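Local structure of Non-structural protein 2 (Human rotavirus C, 2GU0) at residues Glu14-Trp19 with Met89-Thr94; Pro21-Ala26 with Ile47-Ala52; Phe202-Arg207 with Thr297-Ile302. The protein probably takes part in replication and packaging of the viral RNA genome as an octamer that binds single-stranded RNA, hydrolyses nucleoside triphosphates and helps build viral factories. One frame throughout, in Å; residues are numbered along the deposited sequence.

Overall arrangement
Contacts 1 and 2 belong to the N-terminal part of the protein and contact 3 to the C-terminal part, of the HIT-related family. The first two have centres 21 Å apart and are joined along the chain: strand 18-21 leads from contact 1 directly into helix 24-32 of contact 2, and both segments of contact 2 fall between those of contact 1 in sequence. Contact 3 lies on the opposite side of the chain's centre, 50 Å from contact 1 and 53 Å from contact 2 between centres, with nearest atoms about 30 and 37 Å away. None borders the predicted nucleotide-binding residues or His-222, the probable catalytic residue, although 202-207 falls within the predicted RNA-binding region.

Contact 1 of 3, residues Glu14-Trp19 with Met89-Thr94; sequences EDKVVW and MVSMPT
The indole of Trp-19 meets Met-92 at its edge: SD lies 3.6 Å from CZ2, and its line to the centroid of the five-membered ring is 79° off the ring normal. The methyl CE of Met-92 lies in the ring plane, and the two side chains cross at about a right angle. One face of the indole carries Val-17 CG1, offset toward the rim, while Val-17 CB also touches Met-92 CG at 4.0 Å.

Beside this apolar group the backbones are tied. Val-17 N donates to Met-92 O over 2.9 Å, and Thr-94 N donates to Asp-15 O over 3.2 Å. With OG1 beside its own backbone N (chi1 -65°), Thr-94 gives its hydroxyl proton to Glu-14 O at 2.7 Å, from above that carbonyl plane. Lys-16 CG passes 3.3 Å from Ser-91 O.

Val-17 also packs on Phe-10, and both Trp-19 and Met-92 on Ile-101. Ser-91, with positive phi, is the first residue to leave helical backbone angles after helix 74-90. The result is an isolated beta bridge, Lys-16 with Pro-93, next to a Met-aromatic contact, fastening the 8-11/18-21 hairpin to the chain leaving that helix.

Contact 2 of 3, residues Pro21-Ala26 with Ile47-Ala52; sequences PINKKA and ILYGVA
Chi1 of Asn-23, 71°, sets CG between the backbone N and the carbonyl carbon, and across from it Tyr-49 has CG anti to the carbonyl carbon (chi1 -58°), where it begins the ring that lies against Lys-25 CB. The Asn-23 amide is used at both atoms. ND2 donates to Tyr-49 O over 2.9 Å, a bent bond (139° at the hydrogen) with the acceptor tilted out of the amide plane. OD1 accepts from Ala-26 N at 2.7 Å, the donor standing above the carbonyl plane; this is the N-cap bond of helix 24-32. The amide and the tyrosine ring are turned almost perpendicular.

Lys-25 CB sits over the centre of one Tyr-49 ring face, 3.2 Å from the centroid, a CH-pi contact. Beyond CB the lysine chain bends at each torsion, and NZ makes a weak bond to Tyr-49 OH, an atom whose position is itself doubtful. Ala-26 CB packs 4.1 Å from Tyr-49 CB and 4.0 Å from Ala-52 CB, and Ile-22 CG1 approaches Val-51 O.

Another copy of the protein adjoins here: its Asn-155 packs on Tyr-49, and its Asp-120 forms a weak, long ion pair with Lys-25 NZ. Chemically, one amide both caps the helix and holds the loop leading into strand 51-52, while the lysine lends its methylene to the ring and its charge, probably, to the subunit boundary.

Contact 3 of 3, residues Phe202-Arg207 with Thr297-Ile302; sequences FAAYIR and TATNKI
Ala-204 and Thr-299 bring helices 196-209 and 293-307 together, their CA atoms 4.7 Å apart, the nearest such pair. The axes of the two short segments approach to 8.3 Å and cross at -59°. Such a close approach rests on small side chains. Ala-204 CB meets Ala-298 CB at 3.5 Å, and Thr-299 CG2 lies over the backbone of 202-207, 3.4 Å from Ala-204 CA. From the next turn of its helix Ile-302 closes the packed part. Its extended chain (chi2 -178°) carries CD1 to 3.4 Å from Ala-204 O and 4.1 Å from Ala-204 CB, and the same methyl reaches Tyr-205 CA at 3.8 Å. No hydrogen bond spans the two segments; the packed part is van der Waals contact. The buried residues here are Ala-204 and Thr-299, on which most of the shared surface falls.

The other side, around Arg-207, is looser. Its side chain lies beside Thr-299, the two crossing at a slant, though their exact spacing is doubtful, and the chain bends at chi2 and chi3 before the guanidinium. NH1 stays 4.1 Å from Thr-299 OG1, too far for a bond. That hydroxyl is instead satisfied within its own helix, by Arg-296 O. Arg-207 is partly exposed and reaches Arg-296 of its own chain and also Arg-296 of another subunit, so this margin lies by an oligomer boundary. Residues 202-207 fall in the predicted RNA-binding region.

Away from the interface, helix 196-209 turns Phe-202, Tyr-205 and Ile-206 toward the sheet: Phe-202 stacks on Phe-164 and packs with Ile-206 against Ile-166 of strand 164-170, while Tyr-205 stacks on Tyr-159 of strand 157-160. Helix 196-209 is therefore sandwiched between this antiparallel sheet and the C-terminal helix 293-307.

Contact 1 of 3, residues Glu14-Trp19 with Met89-Thr94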
loop_
_atom_site.group_PDB
_atom_site.type_symbol
_atom_site.label_atom_id
_atom_site.label_comp_id
_atom_site.label_asym_id
_atom_site.label_seq_id
_atom_site.Cartn_x
_atom_site.Cartn_y
_atom_site.Cartn_z
ATOM N N GLU A 14 42.844 -10.309 -25.172
ATOM C CA GLU A 14 43.752 -10.104 -24.050
ATOM C C GLU A 14 44.642 -11.297 -23.736
ATOM O O GLU A 14 44.567 -12.350 -24.378
ATOM C CB GLU A 14 42.964 -9.731 -22.795
ATOM C CG GLU A 14 42.063 -8.520 -22.967
ATOM C CD GLU A 14 42.808 -7.300 -23.487
ATOM O OE1 GLU A 14 43.237 -7.309 -24.666
ATOM O OE2 GLU A 14 42.963 -6.331 -22.710
ATOM N N ASP A 15 45.480 -11.119 -22.723
ATOM C CA ASP A 15 46.401 -12.161 -22.312
ATOM C C ASP A 15 45.616 -13.352 -21.790
ATOM O O ASP A 15 45.878 -14.494 -22.166
ATOM C CB ASP A 15 47.336 -11.640 -21.228
ATOM C CG ASP A 15 48.623 -12.426 -21.156
ATOM O OD1 ASP A 15 49.194 -12.533 -20.047
ATOM O OD2 ASP A 15 49.064 -12.927 -22.214
ATOM N N LYS A 16 44.661 -13.081 -20.907
ATOM C CA LYS A 16 43.817 -14.142 -20.365
ATOM C C LYS A 16 42.441 -14.025 -21.024
ATOM O O LYS A 16 42.073 -12.957 -21.527
ATOM C CB LYS A 16 43.663 -14.018 -18.840
ATOM C CG LYS A 16 44.917 -14.310 -18.001
ATOM C CD LYS A 16 45.776 -13.067 -17.801
ATOM C CE LYS A 16 46.850 -13.294 -16.743
ATOM N NZ LYS A 16 46.266 -13.500 -15.382
ATOM N N VAL A 17 41.689 -15.122 -21.038
ATOM C CA VAL A 17 40.355 -15.103 -21.618
ATOM C C VAL A 17 39.445 -14.166 -20.825
ATOM O O VAL A 17 39.461 -14.156 -19.588
ATOM C CB VAL A 17 39.730 -16.495 -21.611
ATOM C CG1 VAL A 17 38.318 -16.435 -22.177
ATOM C CG2 VAL A 17 40.599 -17.446 -22.405
ATOM N N VAL A 18 38.665 -13.366 -21.539
ATOM C CA VAL A 18 37.747 -12.448 -20.887
ATOM C C VAL A 18 36.327 -12.921 -21.151
ATOM O O VAL A 18 35.938 -13.138 -22.297
ATOM C CB VAL A 18 37.906 -11.029 -21.429
ATOM C CG1 VAL A 18 37.030 -10.075 -20.638
ATOM C CG2 VAL A 18 39.372 -10.618 -21.369
ATOM N N TRP A 19 35.552 -13.092 -20.085
ATOM C CA TRP A 19 34.175 -13.548 -20.225
ATOM C C TRP A 19 33.179 -12.421 -20.060
ATOM O O TRP A 19 33.424 -11.473 -19.323
ATOM C CB TRP A 19 33.879 -14.633 -19.204
ATOM C CG TRP A 19 34.848 -15.769 -19.267
ATOM C CD1 TRP A 19 36.055 -15.859 -18.640
ATOM C CD2 TRP A 19 34.701 -16.964 -20.029
ATOM N NE1 TRP A 19 36.667 -17.037 -18.965
ATOM C CE2 TRP A 19 35.856 -17.736 -19.816
ATOM C CE3 TRP A 19 33.700 -17.458 -20.876
ATOM C CZ2 TRP A 19 36.041 -18.970 -20.412
ATOM C CZ3 TRP A 19 33.880 -18.673 -21.469
ATOM C CH2 TRP A 19 35.044 -19.424 -21.237
ATOM N N MET A 89 38.175 -14.535 -12.947
ATOM C CA MET A 89 39.189 -14.727 -11.930
ATOM C C MET A 89 40.100 -15.891 -12.260
ATOM O O MET A 89 41.322 -15.775 -12.164
ATOM C CB MET A 89 38.552 -14.938 -10.571
ATOM C CG MET A 89 38.129 -13.651 -9.932
ATOM S SD MET A 89 38.164 -13.831 -8.167
ATOM C CE MET A 89 39.958 -13.972 -7.870
ATOM N N VAL A 90 39.516 -17.015 -12.653
ATOM C CA VAL A 90 40.317 -18.175 -13.008
ATOM C C VAL A 90 41.439 -17.742 -13.961
ATOM O O VAL A 90 42.476 -18.399 -14.056
ATOM C CB VAL A 90 39.445 -19.253 -13.673
ATOM C CG1 VAL A 90 40.308 -20.394 -14.171
ATOM C CG2 VAL A 90 38.442 -19.770 -12.682
ATOM N N SER A 91 41.225 -16.626 -14.651
ATOM C CA SER A 91 42.206 -16.083 -15.580
ATOM C C SER A 91 42.867 -17.120 -16.457
ATOM O O SER A 91 44.085 -17.142 -16.589
ATOM C CB SER A 91 43.284 -15.325 -14.820
ATOM O OG SER A 91 42.751 -14.136 -14.285
ATOM N N MET A 92 42.066 -17.985 -17.055
ATOM C CA MET A 92 42.602 -19.005 -17.937
ATOM C C MET A 92 43.343 -18.342 -19.115
ATOM O O MET A 92 42.887 -17.335 -19.666
ATOM C CB MET A 92 41.455 -19.880 -18.421
ATOM C CG MET A 92 40.147 -19.118 -18.597
ATOM S SD MET A 92 38.772 -20.234 -18.416
ATOM C CE MET A 92 39.086 -21.329 -19.784
ATOM N N PRO A 93 44.506 -18.893 -19.504
ATOM C CA PRO A 93 45.326 -18.371 -20.605
ATOM C C PRO A 93 44.789 -18.543 -22.035
ATOM O O PRO A 93 44.533 -19.663 -22.493
ATOM C CB PRO A 93 46.663 -19.077 -20.394
ATOM C CG PRO A 93 46.249 -20.381 -19.816
ATOM C CD PRO A 93 45.208 -19.984 -18.805
ATOM N N THR A 94 44.651 -17.411 -22.728
ATOM C CA THR A 94 44.153 -17.357 -24.099
ATOM C C THR A 94 44.718 -18.461 -24.974
ATOM O O THR A 94 43.977 -19.232 -25.573
ATOM C CB THR A 94 44.491 -16.004 -24.757
ATOM O OG1 THR A 94 43.798 -14.947 -24.082
ATOM C CG2 THR A 94 44.090 -16.008 -26.216
#

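Contact 2 of 3, residues Pro21-Ala26 with Ile47-Ala52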
loop_
_atom_site.group_PDB
_atom_site.type_symbol
_atom_site.label_atom_id
_atom_site.label_comp_id
_atom_site.label_asym_id
_atom_site.label_seq_id
_atom_site.Cartn_x
_atom_site.Cartn_y
_atom_site.Cartn_z
ATOM N N PRO A 21 28.792 -11.382 -19.640
ATOM C CA PRO A 21 27.430 -11.778 -19.268
ATOM C C PRO A 21 26.523 -11.743 -20.493
ATOM O O PRO A 21 26.724 -10.929 -21.387
ATOM C CB PRO A 21 27.020 -10.696 -18.271
ATOM C CG PRO A 21 28.286 -10.203 -17.722
ATOM C CD PRO A 21 29.185 -10.161 -18.918
ATOM N N ILE A 22 25.533 -12.619 -20.545
ATOM C CA ILE A 22 24.583 -12.604 -21.656
ATOM C C ILE A 22 23.252 -12.103 -21.077
ATOM O O ILE A 22 22.792 -12.611 -20.058
ATOM C CB ILE A 22 24.392 -14.004 -22.252
ATOM C CG1 ILE A 22 25.632 -14.404 -23.038
ATOM C CG2 ILE A 22 23.210 -14.011 -23.179
ATOM C CD1 ILE A 22 25.526 -15.767 -23.689
ATOM N N ASN A 23 22.633 -11.110 -21.706
ATOM C CA ASN A 23 21.386 -10.593 -21.160
ATOM C C ASN A 23 20.132 -11.155 -21.811
ATOM O O ASN A 23 20.192 -11.741 -22.902
ATOM C CB ASN A 23 21.376 -9.058 -21.184
ATOM C CG ASN A 23 21.254 -8.490 -22.570
ATOM O OD1 ASN A 23 20.203 -8.583 -23.197
ATOM N ND2 ASN A 23 22.331 -7.890 -23.061
ATOM N N LYS A 24 18.998 -10.974 -21.126
ATOM C CA LYS A 24 17.720 -11.489 -21.596
ATOM C C LYS A 24 17.252 -10.913 -22.910
ATOM O O LYS A 24 16.608 -11.605 -23.691
ATOM C CB LYS A 24 16.639 -11.289 -20.540
ATOM C CG LYS A 24 16.222 -9.855 -20.326
ATOM C CD LYS A 24 15.222 -9.751 -19.187
ATOM C CE LYS A 24 15.031 -8.291 -18.778
ATOM N NZ LYS A 24 14.177 -8.145 -17.567
ATOM N N LYS A 25 17.544 -9.649 -23.175
ATOM C CA LYS A 25 17.113 -9.096 -24.452
ATOM C C LYS A 25 17.897 -9.800 -25.546
ATOM O O LYS A 25 17.334 -10.199 -26.562
ATOM C CB LYS A 25 17.342 -7.585 -24.505
ATOM C CG LYS A 25 16.615 -6.848 -23.405
ATOM C CD LYS A 25 15.119 -7.118 -23.433
ATOM C CE LYS A 25 14.415 -6.134 -24.322
ATOM N NZ LYS A 25 14.637 -4.748 -23.801
ATOM N N ALA A 26 19.198 -9.967 -25.332
ATOM C CA ALA A 26 20.012 -10.651 -26.314
ATOM C C ALA A 26 19.299 -11.965 -26.627
ATOM O O ALA A 26 18.880 -12.202 -27.758
ATOM C CB ALA A 26 21.377 -10.910 -25.756
ATOM N N ILE A 47 23.511 -7.200 -32.169
ATOM C CA ILE A 47 23.733 -5.817 -32.558
ATOM C C ILE A 47 23.268 -4.875 -31.448
ATOM O O ILE A 47 24.083 -4.229 -30.792
ATOM C CB ILE A 47 23.010 -5.469 -33.872
ATOM C CG1 ILE A 47 23.336 -6.523 -34.929
ATOM C CG2 ILE A 47 23.469 -4.116 -34.372
ATOM C CD1 ILE A 47 22.719 -6.260 -36.277
ATOM N N LEU A 48 21.974 -4.804 -31.203
ATOM C CA LEU A 48 21.501 -3.913 -30.154
ATOM C C LEU A 48 21.740 -4.358 -28.690
ATOM O O LEU A 48 21.900 -3.513 -27.798
ATOM C CB LEU A 48 20.012 -3.647 -30.354
ATOM C CG LEU A 48 19.643 -2.962 -31.662
ATOM C CD1 LEU A 48 18.152 -2.628 -31.664
ATOM C CD2 LEU A 48 20.486 -1.709 -31.815
ATOM N N TYR A 49 21.777 -5.667 -28.437
ATOM C CA TYR A 49 21.939 -6.156 -27.070
ATOM C C TYR A 49 23.148 -7.032 -26.805
ATOM O O TYR A 49 23.178 -7.785 -25.832
ATOM C CB TYR A 49 20.686 -6.919 -26.631
ATOM C CG TYR A 49 19.410 -6.118 -26.693
ATOM C CD1 TYR A 49 18.366 -6.519 -27.516
ATOM C CD2 TYR A 49 19.233 -4.970 -25.920
ATOM C CE1 TYR A 49 17.174 -5.803 -27.573
ATOM C CE2 TYR A 49 18.038 -4.244 -25.967
ATOM C CZ TYR A 49 17.013 -4.670 -26.801
ATOM O OH TYR A 49 15.829 -3.978 -26.890
ATOM N N GLY A 50 24.153 -6.939 -27.655
ATOM C CA GLY A 50 25.332 -7.745 -27.435
ATOM C C GLY A 50 25.244 -9.143 -28.014
ATOM O O GLY A 50 24.479 -9.413 -28.937
ATOM N N VAL A 51 26.028 -10.043 -27.444
ATOM C CA VAL A 51 26.086 -11.410 -27.906
ATOM C C VAL A 51 25.136 -12.361 -27.210
ATOM O O VAL A 51 25.138 -12.459 -25.983
ATOM C CB VAL A 51 27.528 -11.948 -27.755
ATOM C CG1 VAL A 51 27.598 -13.412 -28.169
ATOM C CG2 VAL A 51 28.465 -11.094 -28.587
ATOM N N ALA A 52 24.341 -13.070 -28.009
ATOM C CA ALA A 52 23.399 -14.054 -27.502
ATOM C C ALA A 52 24.026 -15.440 -27.657
ATOM O O ALA A 52 25.060 -15.600 -28.299
ATOM C CB ALA A 52 22.130 -13.976 -28.275
#

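Contact 3 of 3, residues Phe202-Arg207 with Thr297-Ile302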
loop_
_atom_site.group_PDB
_atom_site.type_symbol
_atom_site.label_atom_id
_atom_site.label_comp_id
_atom_site.label_asym_id
_atom_site.label_seq_id
_atom_site.Cartn_x
_atom_site.Cartn_y
_atom_site.Cartn_z
ATOM N N PHE A 202 26.060 -41.848 12.490
ATOM C CA PHE A 202 25.398 -41.077 11.452
ATOM C C PHE A 202 24.405 -41.968 10.680
ATOM O O PHE A 202 23.274 -41.559 10.389
ATOM C CB PHE A 202 26.472 -40.497 10.522
ATOM C CG PHE A 202 25.934 -39.636 9.423
ATOM C CD1 PHE A 202 25.347 -38.406 9.707
ATOM C CD2 PHE A 202 25.996 -40.063 8.100
ATOM C CE1 PHE A 202 24.828 -37.612 8.687
ATOM C CE2 PHE A 202 25.484 -39.285 7.081
ATOM C CZ PHE A 202 24.896 -38.055 7.371
ATOM N N ALA A 203 24.843 -43.186 10.361
ATOM C CA ALA A 203 24.031 -44.160 9.632
ATOM C C ALA A 203 22.720 -44.381 10.369
ATOM O O ALA A 203 21.649 -44.435 9.762
ATOM C CB ALA A 203 24.787 -45.480 9.515
ATOM N N ALA A 204 22.825 -44.512 11.686
ATOM C CA ALA A 204 21.668 -44.708 12.538
ATOM C C ALA A 204 20.898 -43.402 12.598
ATOM O O ALA A 204 19.674 -43.399 12.597
ATOM C CB ALA A 204 22.111 -45.115 13.928
ATOM N N TYR A 205 21.621 -42.287 12.638
ATOM C CA TYR A 205 20.967 -40.991 12.691
ATOM C C TYR A 205 20.028 -40.783 11.517
ATOM O O TYR A 205 18.890 -40.372 11.713
ATOM C CB TYR A 205 21.970 -39.837 12.707
ATOM C CG TYR A 205 21.278 -38.493 12.747
ATOM C CD1 TYR A 205 20.882 -37.930 13.952
ATOM C CD2 TYR A 205 20.920 -37.833 11.566
ATOM C CE1 TYR A 205 20.135 -36.743 13.984
ATOM C CE2 TYR A 205 20.171 -36.650 11.585
ATOM C CZ TYR A 205 19.783 -36.117 12.795
ATOM O OH TYR A 205 19.027 -34.976 12.823
ATOM N N ILE A 206 20.486 -41.050 10.299
ATOM C CA ILE A 206 19.608 -40.830 9.155
ATOM C C ILE A 206 18.541 -41.901 8.980
ATOM O O ILE A 206 17.552 -41.687 8.279
ATOM C CB ILE A 206 20.387 -40.676 7.818
ATOM C CG1 ILE A 206 21.261 -41.901 7.564
ATOM C CG2 ILE A 206 21.216 -39.395 7.837
ATOM C CD1 ILE A 206 21.995 -41.840 6.245
ATOM N N ARG A 207 18.724 -43.057 9.609
ATOM C CA ARG A 207 17.712 -44.093 9.476
ATOM C C ARG A 207 16.464 -43.638 10.198
ATOM O O ARG A 207 15.356 -43.801 9.697
ATOM C CB ARG A 207 18.177 -45.413 10.065
ATOM C CG ARG A 207 18.894 -46.317 9.093
ATOM C CD ARG A 207 18.555 -47.776 9.378
ATOM N NE ARG A 207 17.515 -48.275 8.483
ATOM C CZ ARG A 207 16.731 -49.316 8.741
ATOM N NH1 ARG A 207 16.852 -49.982 9.884
ATOM N NH2 ARG A 207 15.827 -49.695 7.845
ATOM N N THR A 297 19.819 -51.938 15.258
ATOM C CA THR A 297 19.926 -51.860 16.715
ATOM C C THR A 297 20.241 -50.429 17.122
ATOM O O THR A 297 19.691 -49.908 18.092
ATOM C CB THR A 297 21.055 -52.798 17.256
ATOM O OG1 THR A 297 20.637 -54.166 17.158
ATOM C CG2 THR A 297 21.392 -52.473 18.711
ATOM N N ALA A 298 21.134 -49.803 16.365
ATOM C CA ALA A 298 21.530 -48.437 16.642
ATOM C C ALA A 298 20.362 -47.474 16.427
ATOM O O ALA A 298 20.221 -46.504 17.172
ATOM C CB ALA A 298 22.714 -48.050 15.767
ATOM N N THR A 299 19.518 -47.737 15.430
ATOM C CA THR A 299 18.389 -46.849 15.184
ATOM C C THR A 299 17.243 -47.056 16.185
ATOM O O THR A 299 16.571 -46.098 16.563
ATOM C CB THR A 299 17.860 -46.980 13.734
ATOM O OG1 THR A 299 17.237 -48.250 13.554
ATOM C CG2 THR A 299 18.993 -46.862 12.757
ATOM N N ASN A 300 17.015 -48.292 16.621
ATOM C CA ASN A 300 15.961 -48.544 17.608
ATOM C C ASN A 300 16.376 -47.855 18.908
ATOM O O ASN A 300 15.548 -47.327 19.647
ATOM C CB ASN A 300 15.788 -50.046 17.876
ATOM C CG ASN A 300 15.376 -50.824 16.641
ATOM O OD1 ASN A 300 14.482 -50.412 15.905
ATOM N ND2 ASN A 300 16.019 -51.968 16.417
ATOM N N LYS A 301 17.676 -47.874 19.178
ATOM C CA LYS A 301 18.250 -47.253 20.365
ATOM C C LYS A 301 17.979 -45.739 20.366
ATOM O O LYS A 301 17.760 -45.143 21.430
ATOM C CB LYS A 301 19.762 -47.543 20.405
ATOM C CG LYS A 301 20.549 -46.881 21.527
ATOM C CD LYS A 301 20.179 -47.407 22.905
ATOM C CE LYS A 301 21.038 -46.731 23.985
ATOM N NZ LYS A 301 20.760 -47.234 25.360
ATOM N N ILE A 302 17.995 -45.126 19.180
ATOM C CA ILE A 302 17.736 -43.697 19.085
ATOM C C ILE A 302 16.305 -43.455 19.503
ATOM O O ILE A 302 16.028 -42.578 20.312
ATOM C CB ILE A 302 17.902 -43.155 17.656
ATOM C CG1 ILE A 302 19.376 -43.157 17.264
ATOM C CG2 ILE A 302 17.340 -41.729 17.565
ATOM C CD1 ILE A 302 19.631 -42.584 15.897
#